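Local atomic coordinates of putative phosphosugar isomerase (Clostridium difficile, PDB entry 3G68), a protein that probably acts as a phosphosugar isomerase, built from two SIS domains of the kind that bind phosphorylated sugars. Residues T150-N153 with L154-G158; K179-D182 with A183-R186. One frame throughout, in Å; residues are numbered along the deposited sequence.

Contact 1 of 2, residues T150-N153 with L154-G158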
ATOM      1  N   THR B 150      26.531 -39.112  12.372  1.00 10.71           N
ATOM      2  CA  THR B 150      27.954 -39.471  12.587  1.00 11.58           C
ATOM      3  C   THR B 150      28.790 -38.962  11.387  1.00 12.63           C
ATOM      4  O   THR B 150      29.870 -38.365  11.556  1.00 13.82           O
ATOM      5  CB  THR B 150      28.118 -41.005  12.833  1.00 13.84           C
ATOM      6  OG1 THR B 150      27.420 -41.360  14.052  1.00  9.81           O
ATOM      7  CG2 THR B 150      29.596 -41.422  12.924  1.00  9.07           C
ATOM      8  N   LYS B 151      28.289 -39.165  10.165  1.00 10.46           N
ATOM      9  CA  LYS B 151      28.938 -38.591   8.989  1.00 10.62           C
ATOM     10  C   LYS B 151      29.057 -37.056   9.125  1.00 10.47           C
ATOM     11  O   LYS B 151      30.107 -36.496   8.863  1.00  9.50           O
ATOM     12  CB  LYS B 151      28.184 -38.916   7.717  1.00  9.85           C
ATOM     13  CG  LYS B 151      28.200 -40.394   7.335  1.00 10.84           C
ATOM     14  CD  LYS B 151      27.599 -40.580   5.939  1.00 10.11           C
ATOM     15  CE  LYS B 151      26.062 -40.344   5.892  1.00  7.90           C
ATOM     16  NZ  LYS B 151      25.498 -40.675   4.571  1.00  8.79           N
ATOM     17  N   LEU B 152      27.975 -36.396   9.539  1.00 11.30           N
ATOM     18  CA  LEU B 152      28.001 -34.943   9.737  1.00 10.83           C
ATOM     19  C   LEU B 152      29.060 -34.566  10.768  1.00 11.32           C
ATOM     20  O   LEU B 152      29.843 -33.656  10.545  1.00 13.32           O
ATOM     21  CB  LEU B 152      26.645 -34.422  10.218  1.00 10.51           C
ATOM     22  CG  LEU B 152      26.496 -32.924  10.491  1.00 11.12           C
ATOM     23  CD1 LEU B 152      26.899 -32.047   9.303  1.00  8.39           C
ATOM     24  CD2 LEU B 152      25.023 -32.648  10.842  1.00  9.60           C
ATOM     25  N   ASN B 153      29.079 -35.280  11.881  1.00 12.00           N
ATOM     26  CA  ASN B 153      30.032 -35.022  12.986  1.00 13.06           C
ATOM     27  C   ASN B 153      31.492 -35.102  12.530  1.00 13.31           C
ATOM     28  O   ASN B 153      32.326 -34.266  12.910  1.00 12.15           O
ATOM     29  CB  ASN B 153      29.782 -35.995  14.158  1.00 14.37           C
ATOM     30  CG  ASN B 153      29.695 -35.283  15.499  1.00 15.71           C
ATOM     31  OD1 ASN B 153      29.001 -34.266  15.623  1.00 19.06           O
ATOM     32  ND2 ASN B 153      30.371 -35.815  16.509  1.00 17.66           N
ATOM     33  N   LEU B 154      31.782 -36.103  11.700  1.00 12.30           N
ATOM     34  CA  LEU B 154      33.091 -36.271  11.062  1.00 13.29           C
ATOM     35  C   LEU B 154      33.432 -35.110  10.105  1.00 13.47           C
ATOM     36  O   LEU B 154      34.572 -34.661  10.055  1.00 14.99           O
ATOM     37  CB  LEU B 154      33.164 -37.584  10.305  1.00 10.53           C
ATOM     38  CG  LEU B 154      33.290 -38.849  11.160  1.00 13.54           C
ATOM     39  CD1 LEU B 154      32.912 -40.080  10.345  1.00  9.24           C
ATOM     40  CD2 LEU B 154      34.711 -38.955  11.713  1.00 13.21           C
HETATM   41  N   MSE B 155      32.455 -34.649   9.332  1.00 12.63           N
HETATM   42  CA  MSE B 155      32.679 -33.537   8.452  1.00 13.92           C
HETATM   43  C   MSE B 155      32.955 -32.262   9.262  1.00 12.37           C
HETATM   44  O   MSE B 155      33.814 -31.490   8.882  1.00 13.93           O
HETATM   45  CB  MSE B 155      31.491 -33.319   7.510  1.00 13.92           C
HETATM   46  CG  MSE B 155      31.369 -34.398   6.459  1.00 14.72           C
HETATM   47 SE   MSE B 155      29.872 -33.982   5.305  0.75 20.63          SE
HETATM   48  CE  MSE B 155      30.210 -35.200   3.834  1.00 11.21           C
ATOM     49  N   LEU B 156      32.176 -32.034  10.319  1.00 11.53           N
ATOM     50  CA  LEU B 156      32.338 -30.860  11.179  1.00 11.82           C
ATOM     51  C   LEU B 156      33.735 -30.849  11.803  1.00 12.61           C
ATOM     52  O   LEU B 156      34.403 -29.804  11.761  1.00 14.37           O
ATOM     53  CB  LEU B 156      31.240 -30.796  12.231  1.00 12.34           C
ATOM     54  CG  LEU B 156      29.893 -30.428  11.586  1.00 16.29           C
ATOM     55  CD1 LEU B 156      28.768 -30.586  12.565  1.00  9.80           C
ATOM     56  CD2 LEU B 156      29.929 -29.002  11.000  1.00 16.66           C
ATOM     57  N   LEU B 157      34.186 -31.998  12.306  1.00 12.39           N
ATOM     58  CA  LEU B 157      35.562 -32.147  12.831  1.00 14.78           C
ATOM     59  C   LEU B 157      36.568 -31.593  11.830  1.00 15.37           C
ATOM     60  O   LEU B 157      37.450 -30.797  12.208  1.00 16.02           O
ATOM     61  CB  LEU B 157      35.916 -33.600  13.155  1.00 14.00           C
ATOM     62  CG  LEU B 157      37.382 -33.925  13.558  1.00 15.18           C
ATOM     63  CD1 LEU B 157      37.759 -33.200  14.875  1.00 16.74           C
ATOM     64  CD2 LEU B 157      37.591 -35.456  13.638  1.00 16.05           C
ATOM     65  N   GLY B 158      36.439 -32.029  10.574  1.00 14.78           N
ATOM     66  CA  GLY B 158      37.293 -31.573   9.477  1.00 14.25           C
ATOM     67  C   GLY B 158      37.237 -30.070   9.300  1.00 13.46           C
ATOM     68  O   GLY B 158      38.257 -29.393   9.340  1.00 12.81           O
TER
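Leu-156 packs against Leu-152 one helical turn earlier, and CB, CG and one of its two methyls, CD1, touch that residue in turn. CB lies 3.6 Å from Leu-152 O, and CG comes closer to the same oxygen, at 3.4 Å. CG is placed there by a first torsion that sets it beside the backbone N and anti to the carbonyl carbon (chi1 -71°), which turns it back over the preceding turn. From CG the branches part: CD1 reaches CG of Leu-152 at 3.9 Å, while CD2 turns off from it. Leu-152 meets the CD1 methyl with CG and CD1, its own CG swung anti to the backbone N (chi1 179°), and the two isobutyl groups cross at a slant on the side of the helix that faces helix 4-20, where Ile-18 touches Leu-156 and Met-15 and Ile-19 touch Leu-152. All of this belongs to helix 145-165 in the SIS domain, an alpha/beta fold around a parallel sheet, and another side of the helix carries Leu-154 and Leu-157 onto Met-115 of strand 111-116. Regular i to i+4 bonds run beneath, Leu-156 N to Leu-152 O at 2.9 Å among them. Selenomethionine Met-155, extended beyond CG, passes Lys-151 O with CG at 3.4 Å and continues to Tyr-55 and Phe-312. The ammonium of Lys-151 is held by a salt bridge to Asp-222 and a hydrogen bond to Thr-311.

Contact 2 of 2, residues K179-D182 with A183-R186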
ATOM      1  N   LYS B 179      26.125 -25.024   2.498  1.00  8.34           N
ATOM      2  CA  LYS B 179      25.929 -26.107   1.496  1.00  9.69           C
ATOM      3  C   LYS B 179      25.376 -27.387   2.148  1.00  9.42           C
ATOM      4  O   LYS B 179      24.468 -28.038   1.625  1.00  9.38           O
ATOM      5  CB  LYS B 179      27.244 -26.426   0.774  1.00 10.49           C
ATOM      6  CG  LYS B 179      27.734 -25.330  -0.082  1.00 10.31           C
ATOM      7  CD  LYS B 179      29.026 -25.811  -0.772  1.00 15.35           C
ATOM      8  CE  LYS B 179      29.550 -24.789  -1.714  1.00 20.29           C
ATOM      9  NZ  LYS B 179      30.909 -25.162  -2.082  1.00 16.91           N
ATOM     10  N   ILE B 180      25.925 -27.749   3.303  1.00 11.65           N
ATOM     11  CA  ILE B 180      25.459 -28.902   4.075  1.00 10.11           C
ATOM     12  C   ILE B 180      24.008 -28.657   4.460  1.00 10.23           C
ATOM     13  O   ILE B 180      23.172 -29.541   4.326  1.00  9.98           O
ATOM     14  CB  ILE B 180      26.328 -29.132   5.339  1.00 10.29           C
ATOM     15  CG1 ILE B 180      27.742 -29.579   4.945  1.00  9.33           C
ATOM     16  CG2 ILE B 180      25.718 -30.145   6.263  1.00 10.32           C
ATOM     17  CD1 ILE B 180      28.760 -29.545   6.124  1.00  9.67           C
ATOM     18  N   LEU B 181      23.690 -27.442   4.900  1.00  9.52           N
ATOM     19  CA  LEU B 181      22.293 -27.107   5.255  1.00  9.42           C
ATOM     20  C   LEU B 181      21.364 -27.215   4.040  1.00  9.21           C
ATOM     21  O   LEU B 181      20.213 -27.643   4.153  1.00 10.17           O
ATOM     22  CB  LEU B 181      22.215 -25.717   5.907  1.00  8.87           C
ATOM     23  CG  LEU B 181      22.743 -25.625   7.334  1.00 10.54           C
ATOM     24  CD1 LEU B 181      22.780 -24.142   7.801  1.00 11.41           C
ATOM     25  CD2 LEU B 181      21.890 -26.490   8.308  1.00  8.29           C
ATOM     26  N   ASP B 182      21.873 -26.849   2.875  1.00  9.57           N
ATOM     27  CA  ASP B 182      21.120 -26.980   1.629  1.00 11.29           C
ATOM     28  C   ASP B 182      20.810 -28.470   1.334  1.00 11.70           C
ATOM     29  O   ASP B 182      19.733 -28.751   0.834  1.00 14.86           O
ATOM     30  CB  ASP B 182      21.881 -26.422   0.417  1.00 12.27           C
ATOM     31  CG  ASP B 182      21.921 -24.901   0.332  1.00 17.11           C
ATOM     32  OD1 ASP B 182      21.140 -24.185   0.978  1.00 14.54           O
ATOM     33  OD2 ASP B 182      22.741 -24.424  -0.483  1.00 17.88           O
ATOM     34  N   ALA B 183      21.713 -29.403   1.665  1.00 10.12           N
ATOM     35  CA  ALA B 183      21.461 -30.846   1.487  1.00 10.08           C
ATOM     36  C   ALA B 183      20.445 -31.331   2.529  1.00 10.27           C
ATOM     37  O   ALA B 183      19.477 -32.044   2.230  1.00 11.22           O
ATOM     38  CB  ALA B 183      22.782 -31.639   1.636  1.00 11.02           C
ATOM     39  N   ILE B 184      20.629 -30.903   3.762  1.00 10.42           N
ATOM     40  CA  ILE B 184      19.732 -31.297   4.862  1.00 10.52           C
ATOM     41  C   ILE B 184      18.267 -30.877   4.593  1.00 10.87           C
ATOM     42  O   ILE B 184      17.337 -31.608   4.908  1.00  8.83           O
ATOM     43  CB  ILE B 184      20.239 -30.680   6.219  1.00 10.99           C
ATOM     44  CG1 ILE B 184      21.584 -31.319   6.644  1.00 13.75           C
ATOM     45  CG2 ILE B 184      19.180 -30.785   7.291  1.00 12.30           C
ATOM     46  CD1 ILE B 184      22.225 -30.627   7.888  1.00 11.46           C
ATOM     47  N   ASN B 185      18.072 -29.723   3.947  1.00  9.87           N
ATOM     48  CA  ASN B 185      16.745 -29.209   3.661  0.70 10.09           C
ATOM     49  C   ASN B 185      15.985 -29.958   2.556  1.00 10.68           C
ATOM     50  O   ASN B 185      14.784 -29.789   2.402  1.00  9.70           O
ATOM     51  CB  ASN B 185      16.780 -27.720   3.313  0.70 10.41           C
ATOM     52  CG  ASN B 185      15.421 -27.066   3.519  0.70  9.47           C
ATOM     53  OD1 ASN B 185      14.792 -27.256   4.562  0.70 16.15           O
ATOM     54  ND2 ASN B 185      14.969 -26.310   2.545  0.70 13.12           N
ATOM     55  N   ARG B 186      16.705 -30.760   1.776  1.00  9.88           N
ATOM     56  CA  ARG B 186      16.088 -31.586   0.720  1.00 10.41           C
ATOM     57  C   ARG B 186      15.675 -32.965   1.207  1.00 10.31           C
ATOM     58  O   ARG B 186      14.991 -33.706   0.489  1.00  8.70           O
ATOM     59  CB  ARG B 186      17.067 -31.752  -0.447  1.00 11.90           C
ATOM     60  CG  ARG B 186      17.385 -30.410  -1.077  1.00 11.15           C
ATOM     61  CD  ARG B 186      18.177 -30.616  -2.318  1.00 20.34           C
ATOM     62  NE  ARG B 186      18.382 -29.374  -3.025  1.00 22.19           N
ATOM     63  CZ  ARG B 186      18.946 -29.279  -4.220  1.00 27.01           C
ATOM     64  NH1 ARG B 186      19.367 -30.359  -4.860  1.00 27.54           N
ATOM     65  NH2 ARG B 186      19.078 -28.083  -4.785  1.00 29.86           N
TER
HETATM   66  O   HOH W   1      18.376 -27.011  -1.096  1.00 20.57           O
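The guanidinium of Arg-186 and the peptide carbonyl of Asp-182 meet obliquely. NE stands 4.1 Å from Asp-182 O, and a water bridges the two: it donates to that oxygen at 2.9 Å and accepts from Arg-186 NE at 3.1 Å. Nearer the backbone, CG of Arg-186 rests 3.5 Å from Asp-182 O, and the chain then runs extended out to NE. The carboxylate of Asp-182 turns instead to Arg-14 of the second subunit, as the far end of Arg-186 does to Glu-137 of that subunit.

These residues lie toward the C-terminal part of helix 170-184. Ile-184 N bonds Ile-180 O at 2.9 Å, nearly in line with the carbonyl, and Ala-183 N, bonded to Lys-179 O, also makes a weak bond to Ile-180 O. On the buried side CD1 of Ile-184 lies 3.9 Å from Ile-180 CG2, brought back over the turn by a CG1 set beside the backbone N (chi1 -68°). The charged groups of Asp-182 and Arg-186 stay apart, and their attraction is probably modest within the turn; each instead pairs with an opposite charge on the second subunit, across the interface.

How the contacts relate
Contact 1 comes first along the chain, on helix 145-165, and contact 2 follows on the next helix, 170-184, with their centres about 14 Å apart. The two helices touch directly where Leu-152 CD1 meets Ile-180 CG2 at 3.8 Å. Both also pack on helix 4-20: Met-15 and Ile-19 each receive side chains from the two contacts, which ties three helices into one apolar layer. The contacts differ in their surroundings. Contact 1 is buried within the chain, about 11 Å from its centre, whereas contact 2, about 17 Å from it, reaches the second subunit. The paired helices thus join the domain interior to the assembly interface.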